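Local structure of putative alpha KG dependent 2,4-D dioxygenase (Burkholderia xenovorans, 5J92) at residues Y176-M179 with A180-A183; W229-P232 with E233-L237. The protein probably works as an iron(II)- and 2-oxoglutarate-dependent dioxygenase of the TfdA/TauD family. One frame throughout, in Å; residues are numbered along the deposited sequence.

Contact 1 (Y176-M179 with A180-A183)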
ATOM      1  N   TYR A 176     -18.310   4.170  -1.495  1.00 18.05           N
ATOM      2  CA  TYR A 176     -17.599   3.759  -2.707  1.00 19.66           C
ATOM      3  C   TYR A 176     -17.820   4.832  -3.769  1.00 20.08           C
ATOM      4  O   TYR A 176     -18.962   5.246  -3.998  1.00 18.27           O
ATOM      5  CB  TYR A 176     -18.075   2.379  -3.195  1.00 19.26           C
ATOM      6  CG  TYR A 176     -17.825   1.245  -2.202  1.00 19.84           C
ATOM      7  CD1 TYR A 176     -18.612   1.112  -1.053  1.00 17.15           C
ATOM      8  CD2 TYR A 176     -16.818   0.297  -2.418  1.00 17.65           C
ATOM      9  CE1 TYR A 176     -18.393   0.087  -0.141  1.00 15.25           C
ATOM     10  CE2 TYR A 176     -16.595  -0.750  -1.503  1.00 16.14           C
ATOM     11  CZ  TYR A 176     -17.375  -0.845  -0.378  1.00 15.05           C
ATOM     12  OH  TYR A 176     -17.154  -1.853   0.538  1.00 17.21           O
ATOM     13  N   ASP A 177     -16.727   5.289  -4.404  1.00 20.49           N
ATOM     14  CA  ASP A 177     -16.716   6.570  -5.123  1.00 21.97           C
ATOM     15  C   ASP A 177     -15.685   6.498  -6.255  1.00 20.95           C
ATOM     16  O   ASP A 177     -14.495   6.713  -6.014  1.00 20.41           O
ATOM     17  CB  ASP A 177     -16.392   7.684  -4.132  1.00 21.43           C
ATOM     18  CG  ASP A 177     -16.466   9.075  -4.727  1.00 26.88           C
ATOM     19  OD1 ASP A 177     -16.573   9.238  -5.962  1.00 25.68           O
ATOM     20  OD2 ASP A 177     -16.396  10.024  -3.915  1.00 29.85           O
ATOM     21  N   ILE A 178     -16.150   6.264  -7.488  1.00 16.95           N
ATOM     22  CA  ILE A 178     -15.209   6.058  -8.588  1.00 20.11           C
ATOM     23  C   ILE A 178     -14.423   7.334  -8.883  1.00 21.78           C
ATOM     24  O   ILE A 178     -13.227   7.280  -9.189  1.00 19.89           O
ATOM     25  CB  ILE A 178     -15.945   5.531  -9.839  1.00 21.14           C
ATOM     26  CG1 ILE A 178     -14.955   5.168 -10.951  1.00 21.37           C
ATOM     27  CG2 ILE A 178     -16.995   6.525 -10.344  1.00 20.97           C
ATOM     28  CD1 ILE A 178     -13.970   4.086 -10.581  1.00 23.30           C
ATOM     29  N   MET A 179     -15.069   8.497  -8.774  1.00 21.23           N
ATOM     30  CA  MET A 179     -14.381   9.745  -9.086  1.00 23.58           C
ATOM     31  C   MET A 179     -13.297  10.034  -8.060  1.00 23.04           C
ATOM     32  O   MET A 179     -12.223  10.536  -8.405  1.00 25.42           O
ATOM     33  CB  MET A 179     -15.389  10.899  -9.166  1.00 21.50           C
ATOM     34  CG  MET A 179     -16.373  10.780 -10.317  1.00 24.19           C
ATOM     35  SD  MET A 179     -15.534  10.548 -11.901  1.00 29.90           S
ATOM     36  CE  MET A 179     -16.876   9.948 -12.941  1.00 31.33           C
ATOM     37  N   ALA A 180     -13.543   9.689  -6.797  1.00 22.41           N
ATOM     38  CA  ALA A 180     -12.501   9.835  -5.787  1.00 21.46           C
ATOM     39  C   ALA A 180     -11.326   8.895  -6.056  1.00 23.60           C
ATOM     40  O   ALA A 180     -10.163   9.298  -5.921  1.00 23.83           O
ATOM     41  CB  ALA A 180     -13.082   9.593  -4.396  1.00 22.80           C
ATOM     42  N   SER A 181     -11.599   7.642  -6.447  1.00 23.08           N
ATOM     43  CA  SER A 181     -10.495   6.716  -6.699  1.00 20.33           C
ATOM     44  C   SER A 181      -9.717   7.111  -7.948  1.00 21.61           C
ATOM     45  O   SER A 181      -8.487   6.972  -7.990  1.00 20.84           O
ATOM     46  CB  SER A 181     -11.003   5.274  -6.822  1.00 19.20           C
ATOM     47  OG  SER A 181     -11.769   5.087  -8.013  1.00 21.41           O
ATOM     48  N   ARG A 182     -10.411   7.605  -8.973  1.00 21.34           N
ATOM     49  CA  ARG A 182      -9.711   8.114 -10.146  1.00 20.78           C
ATOM     50  C   ARG A 182      -8.845   9.308  -9.787  1.00 22.99           C
ATOM     51  O   ARG A 182      -7.701   9.413 -10.248  1.00 23.21           O
ATOM     52  CB  ARG A 182     -10.714   8.487 -11.238  1.00 19.70           C
ATOM     53  CG  ARG A 182     -11.331   7.305 -11.959  1.00 19.51           C
ATOM     54  CD  ARG A 182     -12.309   7.804 -12.988  1.00 22.19           C
ATOM     55  NE  ARG A 182     -13.060   6.730 -13.627  1.00 28.71           N
ATOM     56  CZ  ARG A 182     -14.052   6.954 -14.484  1.00 34.15           C
ATOM     57  NH1 ARG A 182     -14.395   8.204 -14.778  1.00 34.20           N
ATOM     58  NH2 ARG A 182     -14.700   5.937 -15.039  1.00 38.12           N
ATOM     59  N   ALA A 183      -9.373  10.223  -8.964  1.00 22.06           N
ATOM     60  CA  ALA A 183      -8.584  11.380  -8.554  1.00 23.23           C
ATOM     61  C   ALA A 183      -7.344  10.958  -7.771  1.00 23.69           C
ATOM     62  O   ALA A 183      -6.267  11.541  -7.946  1.00 24.27           O
ATOM     63  CB  ALA A 183      -9.445  12.337  -7.733  1.00 24.08           C
TER

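Contact 2 (W229-P232 with E233-L237)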
ATOM      1  N   TRP A 229     -18.693   7.658  10.316  1.00 15.94           N
ATOM      2  CA  TRP A 229     -17.424   7.963  10.946  1.00 16.47           C
ATOM      3  C   TRP A 229     -16.821   9.199  10.307  1.00 19.01           C
ATOM      4  O   TRP A 229     -16.986   9.410   9.099  1.00 15.71           O
ATOM      5  CB  TRP A 229     -16.404   6.832  10.786  1.00 15.03           C
ATOM      6  CG  TRP A 229     -16.616   5.641  11.656  1.00 21.53           C
ATOM      7  CD1 TRP A 229     -17.762   5.273  12.327  1.00 21.43           C
ATOM      8  CD2 TRP A 229     -15.646   4.625  11.924  1.00 17.34           C
ATOM      9  NE1 TRP A 229     -17.548   4.080  12.999  1.00 15.47           N
ATOM     10  CE2 TRP A 229     -16.257   3.672  12.770  1.00 16.96           C
ATOM     11  CE3 TRP A 229     -14.311   4.436  11.539  1.00 19.19           C
ATOM     12  CZ2 TRP A 229     -15.579   2.544  13.233  1.00 16.20           C
ATOM     13  CZ3 TRP A 229     -13.640   3.297  11.996  1.00 20.75           C
ATOM     14  CH2 TRP A 229     -14.280   2.372  12.826  1.00 17.91           C
ATOM     15  N   PRO A 230     -16.042   9.974  11.068  1.00 17.72           N
ATOM     16  CA  PRO A 230     -15.232  11.023  10.449  1.00 17.84           C
ATOM     17  C   PRO A 230     -14.312  10.396   9.415  1.00 16.94           C
ATOM     18  O   PRO A 230     -13.813   9.289   9.601  1.00 15.00           O
ATOM     19  CB  PRO A 230     -14.447  11.616  11.626  1.00 20.23           C
ATOM     20  CG  PRO A 230     -15.207  11.185  12.858  1.00 20.10           C
ATOM     21  CD  PRO A 230     -15.785   9.857  12.513  1.00 17.38           C
ATOM     22  N   GLU A 231     -14.127  11.102   8.307  1.00 17.39           N
ATOM     23  CA  GLU A 231     -13.342  10.558   7.204  1.00 18.79           C
ATOM     24  C   GLU A 231     -11.961  10.043   7.611  1.00 15.87           C
ATOM     25  O   GLU A 231     -11.604   8.936   7.175  1.00 19.25           O
ATOM     26  CB  GLU A 231     -13.250  11.625   6.098  1.00 23.84           C
ATOM     27  CG  GLU A 231     -12.510  11.139   4.866  1.00 28.54           C
ATOM     28  CD  GLU A 231     -12.595  12.113   3.701  1.00 31.70           C
ATOM     29  OE1 GLU A 231     -13.466  13.012   3.719  1.00 31.98           O
ATOM     30  OE2 GLU A 231     -11.786  11.958   2.764  1.00 35.13           O
ATOM     31  N   PRO A 232     -11.155  10.740   8.431  1.00 18.05           N
ATOM     32  CA  PRO A 232      -9.789  10.230   8.694  1.00 18.87           C
ATOM     33  C   PRO A 232      -9.756   8.852   9.335  1.00 17.91           C
ATOM     34  O   PRO A 232      -8.958   7.986   8.929  1.00 13.88           O
ATOM     35  CB  PRO A 232      -9.205  11.287   9.642  1.00 18.52           C
ATOM     36  CG  PRO A 232      -9.961  12.529   9.337  1.00 21.88           C
ATOM     37  CD  PRO A 232     -11.367  12.055   9.070  1.00 17.49           C
ATOM     38  N   GLU A 233     -10.602   8.633  10.343  1.00 17.08           N
ATOM     39  CA  GLU A 233     -10.662   7.330  10.999  1.00 17.40           C
ATOM     40  C   GLU A 233     -11.120   6.254  10.028  1.00 17.36           C
ATOM     41  O   GLU A 233     -10.651   5.108  10.094  1.00 19.94           O
ATOM     42  CB  GLU A 233     -11.606   7.376  12.202  1.00 19.18           C
ATOM     43  CG  GLU A 233     -11.064   8.036  13.479  1.00 20.86           C
ATOM     44  CD  GLU A 233     -10.967   9.571  13.388  1.00 24.05           C
ATOM     45  OE1 GLU A 233     -11.439  10.168  12.386  1.00 21.53           O
ATOM     46  OE2 GLU A 233     -10.450  10.181  14.353  1.00 23.84           O
ATOM     47  N   GLY A 234     -12.038   6.600   9.121  1.00 13.56           N
ATOM     48  CA  GLY A 234     -12.470   5.643   8.113  1.00 14.55           C
ATOM     49  C   GLY A 234     -11.374   5.319   7.116  1.00 17.15           C
ATOM     50  O   GLY A 234     -11.121   4.145   6.821  1.00 15.25           O
ATOM     51  N   ARG A 235     -10.667   6.348   6.632  1.00 16.17           N
ATOM     52  CA  ARG A 235      -9.555   6.121   5.712  1.00 17.27           C
ATOM     53  C   ARG A 235      -8.458   5.284   6.360  1.00 14.22           C
ATOM     54  O   ARG A 235      -7.876   4.399   5.721  1.00 18.25           O
ATOM     55  CB  ARG A 235      -8.985   7.465   5.259  1.00 17.39           C
ATOM     56  CG  ARG A 235      -9.959   8.242   4.400  1.00 19.90           C
ATOM     57  CD  ARG A 235      -9.263   9.348   3.670  1.00 25.94           C
ATOM     58  NE  ARG A 235     -10.165   9.977   2.720  1.00 31.95           N
ATOM     59  CZ  ARG A 235     -10.244   9.620   1.443  1.00 36.21           C
ATOM     60  NH1 ARG A 235      -9.480   8.643   0.981  1.00 33.33           N
ATOM     61  NH2 ARG A 235     -11.088  10.245   0.631  1.00 40.19           N
ATOM     62  N   ASP A 236      -8.166   5.543   7.630  1.00 15.21           N
ATOM     63  CA  ASP A 236      -7.103   4.797   8.285  1.00 18.20           C
ATOM     64  C   ASP A 236      -7.500   3.337   8.490  1.00 15.02           C
ATOM     65  O   ASP A 236      -6.659   2.437   8.345  1.00 15.73           O
ATOM     66  CB  ASP A 236      -6.729   5.446   9.616  1.00 25.30           C
ATOM     67  CG  ASP A 236      -5.423   4.887  10.179  1.00 31.67           C
ATOM     68  OD1 ASP A 236      -4.346   5.177   9.591  1.00 32.40           O
ATOM     69  OD2 ASP A 236      -5.486   4.144  11.185  1.00 32.57           O
ATOM     70  N   LEU A 237      -8.773   3.077   8.818  1.00 13.86           N
ATOM     71  CA  LEU A 237      -9.221   1.691   8.941  1.00 14.69           C
ATOM     72  C   LEU A 237      -9.099   0.970   7.610  1.00 14.21           C
ATOM     73  O   LEU A 237      -8.602  -0.158   7.550  1.00 13.54           O
ATOM     74  CB  LEU A 237     -10.662   1.614   9.463  1.00 17.51           C
ATOM     75  CG  LEU A 237     -11.217   0.185   9.488  1.00 18.77           C
ATOM     76  CD1 LEU A 237     -10.401  -0.704  10.427  1.00 17.74           C
ATOM     77  CD2 LEU A 237     -12.697   0.151   9.915  1.00 20.74           C
TER

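Contact 1 (Y176-M179 with A180-A183)
Arg-182 reaches back over the first turn of helix 178-184, where it crosses Ile-178 at an angle and runs alongside Met-179, whose chain, bent at chi2 (-53°), points the same way. Its CB and CG lie against the carbonyl oxygen of Ile-178, with CG 3.4 Å from Ile-178 O. CD passes the same oxygen at a greater distance, and from there the extended chain carries Arg-182 NE to 3.6 Å from CG1 of Ile-178. At the tip, Arg-182 NH1 meets the methyl CE of Met-179 at 3.5 Å, while NH2 grazes Ile-178 CG1. NH1 also forms a salt bridge with Glu-194 of helix 192-197, which Met-179 touches as well.

Asp-177 is the N-cap. CG anti to the backbone N (chi1 -175°) turns its carboxylate back toward the first turn, beside the amide and methyl of Ala-180, and OD1 of Asp-177 accepts a hydrogen bond from Ala-180 N at 3.2 Å. The donor stands above the carboxylate plane, although the N-H points fairly straight at OD1 (161°). OD2 of Asp-177 rests 3.4 Å from CB of Ala-180. Ser-181 OG lies 2.9 Å from Ile-178 O, the same oxygen that accepts from Arg-182 N.

The aspartate thus satisfies a first-turn amide, and its negative charge probably interacts favourably with the positive end of the helix dipole, while the contacts with Ile-178 and Met-179 probably help hold the guanidinium where it pairs with Glu-194.

Contact 2 (W229-P232 with E233-L237)
The backbone enters helix 231-245 through Trp-229 and the N-cap Pro-230, and successive i to i+4 bonds follow from Gly-234 N to Pro-230 O, Arg-235 N to Glu-231 O and Asp-236 N to Pro-232 O, the second being the shortest at 2.8 Å. Pro-232, in the first turn, costs no helical bond, since amides there have no carbonyl of a preceding turn to bond to.

Glu-231 and Arg-235, one turn apart, extend side by side in the same direction. Glu-231 has CG anti to its own N (chi1 -177°) and a straight chain beyond, which brings OE2 level with the side of the guanidinium. There OE2 of Glu-231 alone accepts from Arg-235 NE, at 2.6 Å, and Arg-235 NH2, at 2.8 Å, a side-on salt bridge. It lies almost in the guanidinium plane and offers its anti lone pair to NE, whereas NH2 meets it out of the carboxylate plane; the two flat groups are turned 41° apart. The same OE2 is bonded to Tyr-188 OH of the second subunit, a third partner for this oxygen.

Glu-233 folds back at chi2 (73°), setting its OE1 3.4 Å from CB of Pro-230 and near the Pro-232 ring; its OE2 pairs with Arg-112 of the second subunit. The Trp-229 ring presents an edge to the Glu-233 to Gly-234 peptide, with Trp-229 CE3 4.0 Å from Gly-234 N, and its CZ3 touches CD2 of Leu-237 at 3.9 Å.

Trp-229 and Leu-237 both pack on Val-168 of helix 163-169 and on Leu-172, while Glu-231 and Arg-235 touch strand 223-226, and Pro-232 and Asp-236 meet the second subunit.

Contacts 1 and 2 are both helix starts, following one another along the chain, with centres 16 Å apart and nearest atoms about 5 Å apart without touching. Strand 223-226 links them: Thr-224 is touched by Asp-177 and Ala-180 from contact 1 and by Arg-235 from contact 2. They differ in their surroundings. Contact 1 is near the metal centre formed by His-122, Asp-124 and His-271, the Ile-178 side chain being about 10 Å from the iron(II) ion and that of Ser-181 about 7 Å from the His-122 side chain. Contact 2 lies away from that site, at the interface with the second subunit.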